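Local coordinates for protein angiotensin-converting enzyme (Anopheles gambiae, PDB 6S1Y) that probably cleaves peptides as a zinc metallopeptidase of the angiotensin-converting enzyme family, here holding a gamma-glutamyl dipeptide ligand in its active site, at residues A[361-364]-A[365-369]; A[305-308]-A[309-313]. All blocks are in the same frame, centred on the assembly; numbering follows the deposited sequence.

Contact 2 comes first along the chain, in the short helix 307-312 and the turn leading into it; contact 1 follows in the C-terminal half of helix 349-368, the helix that carries the zinc-binding HExxH motif. Their centres lie about 14 Å apart and the two touch: Ile362 CG2 packs 3.6 Å from Leu305 CD2, Leu366 also meets Pro306, and Ile362 also meets Phe309. Strand 339-342 borders both, through Val339 and Ile341. The short helix therefore packs against the zinc helix, on the face that carries Ile362 and Leu366, while His361 of the same helix turns to the metal and the bound dipeptide.

Contact 1 (A[361-364]-A[365-369]); sequences HIQY and YLQYQ. With ZN (zinc ion), chain G; KSN ((2~{S})-2-[[(4~{S})-4-azanyl-5-oxidanyl-5-oxidanylidene-pentanoyl]amino]pentanedioic acid), chain H.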
# COMPACT_ATOMS: atom_id res chain seq x y z
N HIS A 361 1.33 1.58 10.81
CA HIS A 361 1.05 3.01 10.68
C HIS A 361 0.78 3.63 12.06
O HIS A 361 1.37 4.65 12.43
CB HIS A 361 -0.17 3.25 9.76
CG HIS A 361 0.08 3.06 8.29
ND1 HIS A 361 1.13 3.67 7.63
CD2 HIS A 361 -0.63 2.40 7.35
CE1 HIS A 361 1.07 3.36 6.34
NE2 HIS A 361 0.02 2.59 6.15
N ILE A 362 -0.11 3.00 12.84
CA ILE A 362 -0.44 3.52 14.17
C ILE A 362 0.82 3.65 15.02
O ILE A 362 1.09 4.70 15.61
CB ILE A 362 -1.49 2.63 14.86
CG1 ILE A 362 -2.81 2.64 14.11
CG2 ILE A 362 -1.70 3.10 16.30
CD1 ILE A 362 -3.50 3.98 14.06
N GLN A 363 1.61 2.58 15.10
CA GLN A 363 2.83 2.60 15.90
C GLN A 363 3.74 3.74 15.46
O GLN A 363 4.38 4.39 16.28
CB GLN A 363 3.55 1.27 15.79
CG GLN A 363 4.82 1.18 16.63
CD GLN A 363 4.53 1.23 18.13
OE1 GLN A 363 5.31 1.80 18.90
NE2 GLN A 363 3.41 0.62 18.55
N TYR A 364 3.84 3.97 14.16
CA TYR A 364 4.69 5.06 13.69
C TYR A 364 4.15 6.39 14.23
O TYR A 364 4.89 7.20 14.78
CB TYR A 364 4.74 5.04 12.16
CG TYR A 364 6.01 5.55 11.48
CD1 TYR A 364 6.93 6.36 12.13
CD2 TYR A 364 6.26 5.22 10.14
CE1 TYR A 364 8.08 6.83 11.46
CE2 TYR A 364 7.39 5.66 9.48
CZ TYR A 364 8.30 6.47 10.13
OH TYR A 364 9.41 6.89 9.41
N TYR A 365 2.83 6.60 14.10
CA TYR A 365 2.19 7.77 14.68
C TYR A 365 2.60 7.93 16.15
O TYR A 365 3.05 9.01 16.56
CB TYR A 365 0.66 7.66 14.57
CG TYR A 365 0.05 7.59 13.16
CD1 TYR A 365 0.72 8.10 12.05
CD2 TYR A 365 -1.19 7.00 12.96
CE1 TYR A 365 0.17 8.03 10.79
CE2 TYR A 365 -1.77 6.94 11.69
CZ TYR A 365 -1.08 7.45 10.61
OH TYR A 365 -1.66 7.36 9.37
N LEU A 366 2.47 6.86 16.94
CA LEU A 366 2.76 6.95 18.37
C LEU A 366 4.22 7.27 18.62
O LEU A 366 4.54 8.01 19.56
CB LEU A 366 2.36 5.67 19.09
CG LEU A 366 0.85 5.42 19.07
CD1 LEU A 366 0.54 4.00 19.51
CD2 LEU A 366 0.09 6.42 19.98
N GLN A 367 5.13 6.78 17.77
CA GLN A 367 6.55 6.97 18.02
C GLN A 367 7.02 8.39 17.72
O GLN A 367 8.02 8.83 18.29
CB GLN A 367 7.38 5.98 17.19
CG GLN A 367 7.27 4.54 17.66
CD GLN A 367 7.92 4.33 19.02
OE1 GLN A 367 9.00 4.86 19.28
NE2 GLN A 367 7.28 3.55 19.87
N TYR A 368 6.36 9.12 16.83
CA TYR A 368 6.83 10.46 16.50
C TYR A 368 5.85 11.56 16.91
O TYR A 368 6.05 12.72 16.54
CB TYR A 368 7.19 10.56 15.00
CG TYR A 368 6.09 10.36 13.95
CD1 TYR A 368 4.88 11.05 14.01
CD2 TYR A 368 6.31 9.54 12.85
CE1 TYR A 368 3.90 10.88 13.02
CE2 TYR A 368 5.34 9.36 11.86
CZ TYR A 368 4.15 10.04 11.95
OH TYR A 368 3.20 9.87 10.96
N GLN A 369 4.82 11.24 17.69
CA GLN A 369 3.82 12.23 18.05
C GLN A 369 4.37 13.34 18.95
O GLN A 369 3.72 14.38 19.07
CB GLN A 369 2.63 11.57 18.73
CG GLN A 369 2.91 10.90 20.05
CD GLN A 369 1.63 10.38 20.69
OE1 GLN A 369 0.53 10.66 20.21
NE2 GLN A 369 1.77 9.61 21.75
ZN ZN G . -0.38 1.67 4.41
C10 KSN H . -5.03 5.94 2.76
C13 KSN H . -2.74 1.98 3.59
C17 KSN H . -3.50 -2.15 -1.43
C02 KSN H . -2.49 -2.28 -0.29
C03 KSN H . -2.50 -1.16 0.76
C04 KSN H . -3.77 -0.33 0.87
C05 KSN H . -4.48 -0.37 2.25
C07 KSN H . -4.04 2.13 2.75
C08 KSN H . -4.85 3.37 3.10
C09 KSN H . -4.15 4.68 2.72
N01 KSN H . -1.12 -2.36 -0.82
N06 KSN H . -4.64 0.83 3.09
O11 KSN H . -6.29 5.83 2.73
O12 KSN H . -4.51 7.11 2.80
O14 KSN H . -2.82 1.42 4.71
O15 KSN H . -1.64 2.37 3.17
O16 KSN H . -4.98 -1.39 2.62
O18 KSN H . -4.66 -2.61 -1.24
O19 KSN H . -3.26 -1.61 -2.54
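Tyr365 lies against His361 and Ile362, one turn back along the helix that bears the HExxH zinc motif. Its CG is anti to the carbonyl carbon (chi1 -62°), which turns the ring back along the helix. From the root outward, Tyr365 CB is 3.2 Å from Ile362 O, and Tyr365 CG is 3.3 Å from His361 O, which sits over one ring face, offset toward the rim. Tyr365 CD2 lies 4.0 Å from Ile362 CD1, and the hydroxyl at the tip bonds to Ala330 O on strand 329-332. Backbone bonds of the helix run from Tyr365 N to His361 O and from Leu366 N to Ile362 O. Gln363 and Gln367 join their side-chain amides, nearly coplanar at 28°: Gln367 NE2 gives Gln363 OE1 a hydrogen bond of 2.8 Å, and Gln363 NE2 is held by the carbonyl of Thr303. The rings of Tyr364 and Tyr368 meet obliquely, with CD1 of Tyr364 3.3 Å from CD2 of Tyr368; Tyr364 OH bonds to Ala379 N. The hydroxyl of Tyr368 and ND1 of His361 both bond to His384, a second-shell residue that would fix the rotation of the metal-binding imidazole. Zinc is completed by His357, Glu385 and the ligand carboxylate, whose O15 is 1.9 Å and O14 2.5 Å from the metal. Of the three protein ligands, His361 binds through NE2, 2.0 Å from the zinc.

Contact 2 (A[305-308]-A[309-313]); sequences LPQT and FWDKS
Phe309 swings its ring away from its own backbone N (chi1 170°), whereas Leu305 sets CG anti to the carbonyl carbon (chi1 -70°), and the two meet with CD1 of Leu305 over one face of the phenyl ring. This CH-pi contact has CD1 4.0 Å from the centroid of the Phe309 ring, displaced toward the rim. Leu305 CD1 also lies 3.9 Å from Trp310 CZ2, and Ser313 OG lies over the rim of the opposite face of the Phe309 ring. A water at the edge of the indole ties the turn to the helix: it accepts from Trp310 NE1 and donates to Leu305 O at 2.7 Å. These groups flank the short helix 307-312, where Asp311 N bonds to Gln307 O and Lys312 N to Thr308 O. The exposed Gln307 and Asp311 side chains cross at about a right angle, their amide and carboxylate planes turned well out of parallel. Gln307 NE2 gives Asp311 OD1 a nearly straight bond of 3.1 Å (168°), with OD1 in the amide plane but NE2 above the plane of the carboxylate. CG2 of Thr308 rests 3.8 Å from CD of the extended Lys312 chain. At the C-terminal end Phe309 O takes two bonds from Ser313, from its N and, at 2.7 Å, from its OG; that hydroxyl is also hydrogen-bonded with Ile341 N of strand 339-342.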
# COMPACT_ATOMS: atom_id res chain seq x y z
N LEU A 305 -1.13 0.10 22.46
CA LEU A 305 -2.17 0.95 21.88
C LEU A 305 -2.90 1.69 23.00
O LEU A 305 -3.33 1.07 23.97
CB LEU A 305 -3.18 0.11 21.07
CG LEU A 305 -2.66 -0.49 19.76
CD1 LEU A 305 -3.68 -1.43 19.16
CD2 LEU A 305 -2.32 0.61 18.76
N PRO A 306 -3.08 3.01 22.89
CA PRO A 306 -3.87 3.74 23.90
C PRO A 306 -5.33 3.37 23.84
O PRO A 306 -5.85 2.85 22.84
CB PRO A 306 -3.66 5.21 23.52
CG PRO A 306 -3.40 5.17 21.99
CD PRO A 306 -2.64 3.88 21.77
N GLN A 307 -6.03 3.68 24.94
CA GLN A 307 -7.45 3.37 25.04
C GLN A 307 -8.27 4.16 24.01
O GLN A 307 -9.28 3.67 23.51
CB GLN A 307 -7.95 3.65 26.47
CG GLN A 307 -9.41 3.29 26.70
CD GLN A 307 -9.65 1.80 26.62
OE1 GLN A 307 -8.80 1.00 27.04
NE2 GLN A 307 -10.80 1.41 26.07
N THR A 308 -7.87 5.40 23.72
CA THR A 308 -8.53 6.16 22.66
C THR A 308 -8.63 5.33 21.37
O THR A 308 -9.67 5.33 20.69
CB THR A 308 -7.78 7.46 22.41
OG1 THR A 308 -7.81 8.26 23.60
CG2 THR A 308 -8.43 8.25 21.29
N PHE A 309 -7.58 4.58 21.05
CA PHE A 309 -7.62 3.75 19.85
C PHE A 309 -8.78 2.77 19.88
O PHE A 309 -9.49 2.60 18.88
CB PHE A 309 -6.31 2.97 19.68
CG PHE A 309 -6.38 1.94 18.61
CD1 PHE A 309 -6.88 0.68 18.89
CD2 PHE A 309 -6.01 2.25 17.31
CE1 PHE A 309 -6.98 -0.28 17.88
CE2 PHE A 309 -6.10 1.30 16.30
CZ PHE A 309 -6.59 0.04 16.59
N TRP A 310 -8.97 2.06 21.01
CA TRP A 310 -10.05 1.09 21.12
C TRP A 310 -11.42 1.75 21.16
O TRP A 310 -12.40 1.17 20.68
CB TRP A 310 -9.86 0.20 22.36
CG TRP A 310 -8.60 -0.61 22.33
CD1 TRP A 310 -7.46 -0.39 23.04
CD2 TRP A 310 -8.36 -1.77 21.53
NE1 TRP A 310 -6.52 -1.35 22.74
CE2 TRP A 310 -7.05 -2.20 21.81
CE3 TRP A 310 -9.13 -2.49 20.60
CZ2 TRP A 310 -6.49 -3.32 21.18
CZ3 TRP A 310 -8.58 -3.59 20.00
CH2 TRP A 310 -7.27 -4.00 20.29
N ASP A 311 -11.52 2.96 21.74
CA ASP A 311 -12.83 3.59 21.89
C ASP A 311 -13.37 4.05 20.54
O ASP A 311 -14.54 3.84 20.23
CB ASP A 311 -12.76 4.81 22.81
CG ASP A 311 -12.46 4.46 24.25
OD1 ASP A 311 -12.79 3.33 24.70
OD2 ASP A 311 -11.88 5.35 24.93
N LYS A 312 -12.51 4.70 19.74
CA LYS A 312 -12.93 5.44 18.56
C LYS A 312 -12.63 4.75 17.24
O LYS A 312 -13.09 5.21 16.20
CB LYS A 312 -12.27 6.83 18.59
CG LYS A 312 -12.65 7.67 19.82
CD LYS A 312 -11.89 8.99 19.86
CE LYS A 312 -12.33 9.84 21.05
NZ LYS A 312 -11.46 11.05 21.26
N SER A 313 -11.89 3.64 17.24
CA SER A 313 -11.61 2.92 16.01
C SER A 313 -12.83 2.16 15.52
O SER A 313 -13.73 1.81 16.28
CB SER A 313 -10.45 1.94 16.19
OG SER A 313 -9.21 2.63 16.23
O HOH W 1 -3.92 -1.59 23.95